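Long-range contact in Dbv8 protein (Nonomuraea, PDB 4MFZ), which probably transfers long aliphatic acyl groups from acyl-CoA to amino groups of glycopeptide antibiotics, as a GNAT-type N-acyltransferase: residues G47-P52 with L94-H99. Sequence-based numbering, arbitrary orientation.
Sequences GPPPEP and LLERAH
Pro49 wedges its ring between Glu96 and His99, where loop and helix pack most closely. Pro49 CD lies 3.4 Å from the backbone O of Glu96 and 3.5 Å from Glu96 CG, while Pro49 CB reaches His99 CD2 at 3.7 Å. The imidazole meets the proline with its edge, Pro49 CG lying in the imidazole plane. His99 has CG anti to its backbone N (chi1 162°), which carries the ring toward the loop; ND1 is hydrogen-bonded to Thr138 OG1 of helix 130-148. Next to Glu96, Arg97 runs extended from CG to NE alongside the start of the loop, its CG 3.5 Å from Gly47 O, with Pro48 N and Gly47 C over one guanidinium face. Glu96 OE1, salt-bridged to Arg97 NH1 at 3.0 Å, offers its anti lone pair and sits 23° out of the guanidinium plane; with NH1 to Trp93 O and the cation-pi contact with Trp93, this restrains the group. The contact illustrates an irregular loop docking through proline rings: residues 47-52 leave helix 37-46 at Gly47, whose phi is positive, and cross helix 89-104 of the N-terminal domain. Gly47 O accepts a bond from His100 ND1, but none links 47-52 directly to 94-99. Toward Glu51 the fit slackens: a water 3.0 Å from His99 NE2 also makes a weak bond to Glu51 O, and the Glu51 carboxylate leads away toward a long, weak ion pair with Arg144.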
loop_
_atom_site.group_PDB
_atom_site.type_symbol
_atom_site.label_atom_id
_atom_site.label_comp_id
_atom_site.label_asym_id
_atom_site.label_seq_id
_atom_site.Cartn_x
_atom_site.Cartn_y
_atom_site.Cartn_z
ATOM N N GLY A 47 -19.972 14.411 6.026
ATOM C CA GLY A 47 -20.762 13.952 7.174
ATOM C C GLY A 47 -20.683 12.433 7.367
ATOM O O GLY A 47 -19.902 11.746 6.677
ATOM N N PRO A 48 -21.478 11.898 8.309
ATOM C CA PRO A 48 -21.429 10.464 8.630
ATOM C C PRO A 48 -21.933 9.605 7.458
ATOM O O PRO A 48 -22.778 10.057 6.687
ATOM C CB PRO A 48 -22.386 10.318 9.827
ATOM C CG PRO A 48 -22.751 11.698 10.275
ATOM C CD PRO A 48 -22.462 12.636 9.135
ATOM N N PRO A 49 -21.402 8.382 7.319
ATOM C CA PRO A 49 -21.809 7.457 6.240
ATOM C C PRO A 49 -23.281 7.024 6.336
ATOM O O PRO A 49 -23.832 6.938 7.445
ATOM C CB PRO A 49 -20.908 6.231 6.484
ATOM C CG PRO A 49 -20.645 6.265 7.977
ATOM C CD PRO A 49 -20.524 7.722 8.311
ATOM N N PRO A 50 -23.918 6.713 5.184
ATOM C CA PRO A 50 -25.313 6.260 5.254
ATOM C C PRO A 50 -25.424 4.922 5.986
ATOM O O PRO A 50 -26.490 4.615 6.534
ATOM C CB PRO A 50 -25.726 6.126 3.777
ATOM C CG PRO A 50 -24.449 5.943 3.028
ATOM C CD PRO A 50 -23.390 6.688 3.800
ATOM N N GLU A 51 -24.330 4.156 6.010
ATOM C CA GLU A 51 -24.240 2.896 6.754
ATOM C C GLU A 51 -23.367 3.066 7.977
ATOM O O GLU A 51 -22.158 3.301 7.836
ATOM C CB GLU A 51 -23.565 1.837 5.894
ATOM C CG GLU A 51 -24.369 1.365 4.705
ATOM C CD GLU A 51 -25.167 0.120 5.023
ATOM O OE1 GLU A 51 -25.877 0.102 6.064
ATOM O OE2 GLU A 51 -25.079 -0.842 4.224
ATOM N N PRO A 52 -23.947 2.915 9.182
ATOM C CA PRO A 52 -23.194 3.174 10.411
ATOM C C PRO A 52 -21.885 2.367 10.464
ATOM O O PRO A 52 -21.855 1.227 9.985
ATOM C CB PRO A 52 -24.144 2.702 11.508
ATOM C CG PRO A 52 -25.500 2.779 10.889
ATOM C CD PRO A 52 -25.282 2.375 9.465
ATOM N N LEU A 94 -13.581 11.601 12.765
ATOM C CA LEU A 94 -12.654 11.395 11.667
ATOM C C LEU A 94 -12.820 10.042 10.922
ATOM O O LEU A 94 -12.792 9.996 9.687
ATOM C CB LEU A 94 -11.222 11.542 12.191
ATOM C CG LEU A 94 -10.136 11.807 11.154
ATOM C CD1 LEU A 94 -10.176 13.266 10.673
ATOM C CD2 LEU A 94 -8.774 11.458 11.733
ATOM N N LEU A 95 -12.941 8.956 11.682
ATOM C CA LEU A 95 -13.067 7.594 11.136
ATOM C C LEU A 95 -14.335 7.468 10.287
ATOM O O LEU A 95 -14.330 6.928 9.168
ATOM C CB LEU A 95 -13.178 6.613 12.308
ATOM C CG LEU A 95 -13.531 5.155 12.009
ATOM C CD1 LEU A 95 -12.525 4.519 11.061
ATOM C CD2 LEU A 95 -13.612 4.372 13.322
ATOM N N GLU A 96 -15.421 7.965 10.856
ATOM C CA GLU A 96 -16.726 7.990 10.220
ATOM C C GLU A 96 -16.677 8.638 8.840
ATOM O O GLU A 96 -17.178 8.079 7.846
ATOM C CB GLU A 96 -17.639 8.850 11.099
ATOM C CG GLU A 96 -18.920 8.163 11.440
ATOM C CD GLU A 96 -19.683 8.861 12.544
ATOM O OE1 GLU A 96 -19.475 10.081 12.787
ATOM O OE2 GLU A 96 -20.481 8.150 13.175
ATOM N N ARG A 97 -16.132 9.850 8.818
ATOM C CA ARG A 97 -16.080 10.661 7.598
ATOM C C ARG A 97 -15.015 10.183 6.607
ATOM O O ARG A 97 -15.247 10.198 5.399
ATOM C CB ARG A 97 -15.933 12.163 7.964
ATOM C CG ARG A 97 -17.200 12.678 8.640
ATOM C CD ARG A 97 -17.025 13.942 9.479
ATOM N NE ARG A 97 -18.298 14.345 10.111
ATOM C CZ ARG A 97 -18.894 13.667 11.093
ATOM N NH1 ARG A 97 -18.338 12.543 11.616
ATOM N NH2 ARG A 97 -20.036 14.124 11.595
ATOM N N ALA A 98 -13.859 9.750 7.102
ATOM C CA ALA A 98 -12.850 9.071 6.262
ATOM C C ALA A 98 -13.426 7.832 5.573
ATOM O O ALA A 98 -13.226 7.646 4.394
ATOM C CB ALA A 98 -11.615 8.686 7.079
ATOM N N HIS A 99 -14.118 6.981 6.320
ATOM C CA HIS A 99 -14.787 5.810 5.756
ATOM C C HIS A 99 -15.798 6.209 4.682
ATOM O O HIS A 99 -15.892 5.581 3.622
ATOM C CB HIS A 99 -15.469 5.027 6.871
ATOM C CG HIS A 99 -16.516 4.071 6.383
ATOM N ND1 HIS A 99 -16.214 2.952 5.675
ATOM C CD2 HIS A 99 -17.905 4.107 6.494
ATOM C CE1 HIS A 99 -17.359 2.311 5.368
ATOM N NE2 HIS A 99 -18.387 3.031 5.846
HETATM O O HOH W 1 -21.043 3.489 4.591
#